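Local coordinates for protein similar to hydroxylamine oxidoreductase (Kuenenia stuttgartiensis, PDB 6H5L) that probably works as an electron-carrying, multiheme c-type subunit of a reductase complex of the hydroxylamine oxidoreductase-like family in an anammox bacterium, at residues Y24-V27 with Y28-V32; W486-A489 with P490-E494. All coordinates share one frame; numbering follows the deposited sequence.

Contact 1 of 2, residues Y24-V27 with Y28-V32; sequences YQAV and YKDNV
Y24 and Y28, one helical turn apart, cross obliquely: CD2 of Y28 sits over the centre of the Y24 ring, its nearest atom CE2 of Y24 being 3.7 Å away. The ring planes are tilted by 38°, an oblique pair. CG of Y24 lies anti to the backbone N (chi1 -176°), which swings its ring toward the following turn. Tyrosine suits both places, giving a flat apolar surface to the neighbour and a hydroxyl to the helix 174-180, where Y24 OH bonds E176 and Y28 OH makes a weak bond to T179. V27 adds an apolar edge, its CG2 3.7 Å from CD2 of Y28.

Q25 and K29 run side by side and point the same way, the amide OE1 of Q25 lying 3.8 Å from the methylene CD of K29. Lysine's extended chain thereby offers carbon to the glutamine while NZ travels on to a salt bridge with D15. On the backbone, O of Q25 accepts from two amides: K29 N at 2.9 Å, from above the carbonyl plane, and D30 N at 3.0 Å, with N-H...O at 164°. The carboxylate of D30 folds back, OD2 3.4 Å from CA of A26. With both an i+4 and an i+5 amide on one carbonyl, the turn widens where the short surface helix 22-28 gives way at its C-terminal end to the loop.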
loop_
_atom_site.group_PDB
_atom_site.type_symbol
_atom_site.label_atom_id
_atom_site.label_comp_id
_atom_site.label_asym_id
_atom_site.label_seq_id
_atom_site.Cartn_x
_atom_site.Cartn_y
_atom_site.Cartn_z
ATOM N N TYR A 24 61.425 6.719 -18.412
ATOM C CA TYR A 24 60.181 7.258 -17.876
ATOM C C TYR A 24 59.616 6.358 -16.784
ATOM O O TYR A 24 59.136 6.849 -15.755
ATOM C CB TYR A 24 59.169 7.442 -19.010
ATOM C CG TYR A 24 57.861 8.092 -18.605
ATOM C CD1 TYR A 24 56.801 7.329 -18.132
ATOM C CD2 TYR A 24 57.684 9.466 -18.712
ATOM C CE1 TYR A 24 55.603 7.916 -17.765
ATOM C CE2 TYR A 24 56.487 10.063 -18.347
ATOM C CZ TYR A 24 55.452 9.282 -17.874
ATOM O OH TYR A 24 54.258 9.863 -17.510
ATOM N N GLN A 25 59.664 5.038 -16.986
ATOM C CA GLN A 25 59.185 4.119 -15.958
ATOM C C GLN A 25 60.130 4.065 -14.766
ATOM O O GLN A 25 59.699 3.760 -13.648
ATOM C CB GLN A 25 58.998 2.718 -16.537
ATOM C CG GLN A 25 57.874 2.603 -17.548
ATOM C CD GLN A 25 57.550 1.162 -17.897
ATOM O OE1 GLN A 25 57.359 0.325 -17.013
ATOM N NE2 GLN A 25 57.489 0.865 -19.189
ATOM N N ALA A 26 61.418 4.345 -14.982
ATOM C CA ALA A 26 62.373 4.308 -13.881
ATOM C C ALA A 26 62.142 5.443 -12.894
ATOM O O ALA A 26 62.490 5.314 -11.715
ATOM C CB ALA A 26 63.802 4.358 -14.421
ATOM N N VAL A 27 61.562 6.553 -13.348
ATOM C CA VAL A 27 61.337 7.723 -12.507
ATOM C C VAL A 27 59.872 7.919 -12.156
ATOM O O VAL A 27 59.547 8.869 -11.428
ATOM C CB VAL A 27 61.901 9.000 -13.159
ATOM C CG1 VAL A 27 63.403 8.875 -13.360
ATOM C CG2 VAL A 27 61.198 9.283 -14.479
ATOM N N TYR A 28 58.975 7.061 -12.643
ATOM C CA TYR A 28 57.556 7.243 -12.361
ATOM C C TYR A 28 56.885 5.977 -11.839
ATOM O O TYR A 28 55.923 6.063 -11.070
ATOM C CB TYR A 28 56.827 7.753 -13.608
ATOM C CG TYR A 28 56.894 9.257 -13.775
ATOM C CD1 TYR A 28 56.291 10.101 -12.851
ATOM C CD2 TYR A 28 57.554 9.832 -14.854
ATOM C CE1 TYR A 28 56.347 11.477 -12.993
ATOM C CE2 TYR A 28 57.614 11.209 -15.006
ATOM C CZ TYR A 28 57.007 12.026 -14.072
ATOM O OH TYR A 28 57.064 13.394 -14.214
ATOM N N LYS A 29 57.367 4.800 -12.236
ATOM C CA LYS A 29 56.756 3.553 -11.781
ATOM C C LYS A 29 57.599 2.781 -10.779
ATOM O O LYS A 29 57.052 2.258 -9.805
ATOM C CB LYS A 29 56.438 2.634 -12.966
ATOM C CG LYS A 29 55.678 1.381 -12.539
ATOM C CD LYS A 29 55.459 0.395 -13.673
ATOM C CE LYS A 29 54.673 -0.812 -13.174
ATOM N NZ LYS A 29 54.424 -1.828 -14.233
ATOM N N ASP A 30 58.911 2.681 -11.000
ATOM C CA ASP A 30 59.776 1.923 -10.101
ATOM C C ASP A 30 59.632 2.425 -8.670
ATOM O O ASP A 30 59.674 3.631 -8.410
ATOM C CB ASP A 30 61.231 2.018 -10.558
ATOM C CG ASP A 30 61.496 1.219 -11.818
ATOM O OD1 ASP A 30 60.568 0.528 -12.295
ATOM O OD2 ASP A 30 62.633 1.283 -12.330
ATOM N N ASN A 31 59.455 1.491 -7.738
ATOM C CA ASN A 31 59.094 1.844 -6.368
ATOM C C ASN A 31 60.326 2.310 -5.610
ATOM O O ASN A 31 61.124 1.503 -5.129
ATOM C CB ASN A 31 58.435 0.670 -5.656
ATOM C CG ASN A 31 58.014 1.014 -4.235
ATOM O OD1 ASN A 31 58.749 0.762 -3.280
ATOM N ND2 ASN A 31 56.830 1.600 -4.092
ATOM N N VAL A 32 60.482 3.626 -5.508
ATOM C CA VAL A 32 61.271 4.218 -4.439
ATOM C C VAL A 32 60.348 4.267 -3.230
ATOM O O VAL A 32 59.146 4.004 -3.348
ATOM C CB VAL A 32 61.802 5.614 -4.810
ATOM C CG1 VAL A 32 62.603 5.548 -6.100
ATOM C CG2 VAL A 32 60.656 6.602 -4.935
#

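Contact 2 of 2, residues W486-A489 with P490-E494; sequences WGQA and PMMME
Three backbone hydrogen bonds of i to i+4 type join W486-A489 to P490-E494. M491 N reaches G487 O at 3.0 Å and M492 N reaches Q488 O at 2.9 Å, both with N-H...O angles of 159°. The third, M493 N to A489 O at 3.1 Å, is more bent at 137°, its donor tilted out of the carbonyl plane.

P490 has no amide hydrogen to offer the preceding turn, and its ring fills the position instead. P490 CD lies 3.1 Å from G487 O. P490 CG packs 3.7 Å from the carbonyl carbon of W486. Here the backbone is widened into a pi-type turn at 486-488, making room for the ring: this is a proline kink within the long helix 480-513. G487 takes the unusual bend without a side chain to obstruct it. With an alanine here in place of the proline, the CG and CD contacts with W486 and G487 are gone, and the turn would probably be freer to straighten.

The side-chain contacts gather around Q488, whose chain is bent at chi2 (77°), and its amide crosses the ends of M491 and M492 at a slant. M491 CE comes to 3.3 Å from Q488 OE1 and M492 CE to 3.6 Å from Q488 NE2; both are contacts of methyl groups with a polar amide, whose NE2 bonds Q372. Flexible, unbranched methionine suits this buried face because its methyl can be turned to fit whatever lies beside it, here L376 of helix 356-389.

On another side, small A489 lets a second subunit approach: M445 of that copy packs on both A489 and M493. P490 itself leans on Y467 of helix 455-476.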
loop_
_atom_site.group_PDB
_atom_site.type_symbol
_atom_site.label_atom_id
_atom_site.label_comp_id
_atom_site.label_asym_id
_atom_site.label_seq_id
_atom_site.Cartn_x
_atom_site.Cartn_y
_atom_site.Cartn_z
ATOM N N TRP A 486 33.985 36.735 -14.300
ATOM C CA TRP A 486 35.180 36.012 -13.887
ATOM C C TRP A 486 36.222 35.960 -14.994
ATOM O O TRP A 486 37.370 35.584 -14.734
ATOM C CB TRP A 486 34.839 34.575 -13.458
ATOM C CG TRP A 486 33.760 34.427 -12.408
ATOM C CD1 TRP A 486 32.834 35.359 -12.030
ATOM C CD2 TRP A 486 33.501 33.265 -11.609
ATOM N NE1 TRP A 486 32.017 34.848 -11.051
ATOM C CE2 TRP A 486 32.407 33.564 -10.774
ATOM C CE3 TRP A 486 34.090 31.999 -11.520
ATOM C CZ2 TRP A 486 31.890 32.645 -9.861
ATOM C CZ3 TRP A 486 33.576 31.089 -10.612
ATOM C CH2 TRP A 486 32.486 31.416 -9.795
ATOM N N GLY A 487 35.843 36.334 -16.214
ATOM C CA GLY A 487 36.672 36.199 -17.394
ATOM C C GLY A 487 37.128 37.502 -18.014
ATOM O O GLY A 487 38.158 38.066 -17.631
ATOM N N GLN A 488 36.374 37.950 -19.021
ATOM C CA GLN A 488 36.759 39.114 -19.816
ATOM C C GLN A 488 37.028 40.337 -18.944
ATOM O O GLN A 488 38.074 40.983 -19.075
ATOM C CB GLN A 488 35.667 39.419 -20.841
ATOM C CG GLN A 488 36.047 40.473 -21.869
ATOM C CD GLN A 488 36.974 39.938 -22.943
ATOM O OE1 GLN A 488 37.329 38.760 -22.943
ATOM N NE2 GLN A 488 37.368 40.805 -23.870
ATOM N N ALA A 489 36.084 40.689 -18.068
ATOM C CA ALA A 489 36.238 41.912 -17.281
ATOM C C ALA A 489 37.490 41.899 -16.408
ATOM O O ALA A 489 38.208 42.914 -16.388
ATOM C CB ALA A 489 34.969 42.168 -16.460
ATOM N N PRO A 490 37.814 40.828 -15.672
ATOM C CA PRO A 490 39.110 40.811 -14.971
ATOM C C PRO A 490 40.302 40.825 -15.910
ATOM O O PRO A 490 41.343 41.397 -15.561
ATOM C CB PRO A 490 39.050 39.512 -14.156
ATOM C CG PRO A 490 37.606 39.243 -13.985
ATOM C CD PRO A 490 36.968 39.692 -15.260
ATOM N N MET A 491 40.187 40.203 -17.087
ATOM C CA MET A 491 41.264 40.276 -18.070
ATOM C C MET A 491 41.545 41.717 -18.469
ATOM O O MET A 491 42.708 42.121 -18.586
ATOM C CB MET A 491 40.920 39.442 -19.304
ATOM C CG MET A 491 41.475 38.032 -19.276
ATOM S SD MET A 491 41.430 37.248 -20.898
ATOM C CE MET A 491 39.667 37.180 -21.197
ATOM N N MET A 492 40.491 42.506 -18.688
ATOM C CA MET A 492 40.674 43.922 -18.981
ATOM C C MET A 492 41.296 44.656 -17.803
ATOM O O MET A 492 42.034 45.627 -17.997
ATOM C CB MET A 492 39.337 44.557 -19.357
ATOM C CG MET A 492 38.782 44.093 -20.690
ATOM S SD MET A 492 39.857 44.520 -22.074
ATOM C CE MET A 492 38.844 44.016 -23.461
ATOM N N MET A 493 41.008 44.210 -16.577
ATOM C CA MET A 493 41.521 44.905 -15.400
ATOM C C MET A 493 43.010 44.662 -15.207
ATOM O O MET A 493 43.734 45.556 -14.755
ATOM C CB MET A 493 40.742 44.488 -14.155
ATOM C CG MET A 493 39.521 45.333 -13.922
ATOM S SD MET A 493 38.344 44.557 -12.818
ATOM C CE MET A 493 37.115 45.841 -12.762
ATOM N N GLU A 494 43.482 43.452 -15.510
ATOM C CA GLU A 494 44.920 43.215 -15.471
ATOM C C GLU A 494 45.635 44.007 -16.559
ATOM O O GLU A 494 46.754 44.488 -16.346
ATOM C CB GLU A 494 45.217 41.721 -15.593
ATOM C CG GLU A 494 44.744 40.895 -14.398
ATOM C CD GLU A 494 45.655 41.016 -13.182
ATOM O OE1 GLU A 494 45.606 40.116 -12.317
ATOM O OE2 GLU A 494 46.423 41.996 -13.086
#

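Contact 1 lies at the surface and contact 2 is buried, on opposite sides of the chain's centre with about 42 Å between centres. Both are local; contact 1 runs from a helix into its following loop, contact 2 stays within one long helix. The helices serve different places: 22-28 is short and gives way to a loop within 24-32, whereas 480-513 is long and merely bends at 486-494. Their chemistry follows. Contact 1 pairs aromatic rings and sends polar ends to residues of its own chain, with no other subunit touching it. Contact 2 relies on proline, alanine and methionines, packed between neighbouring helices and a second copy of the protein, with few polar side chains.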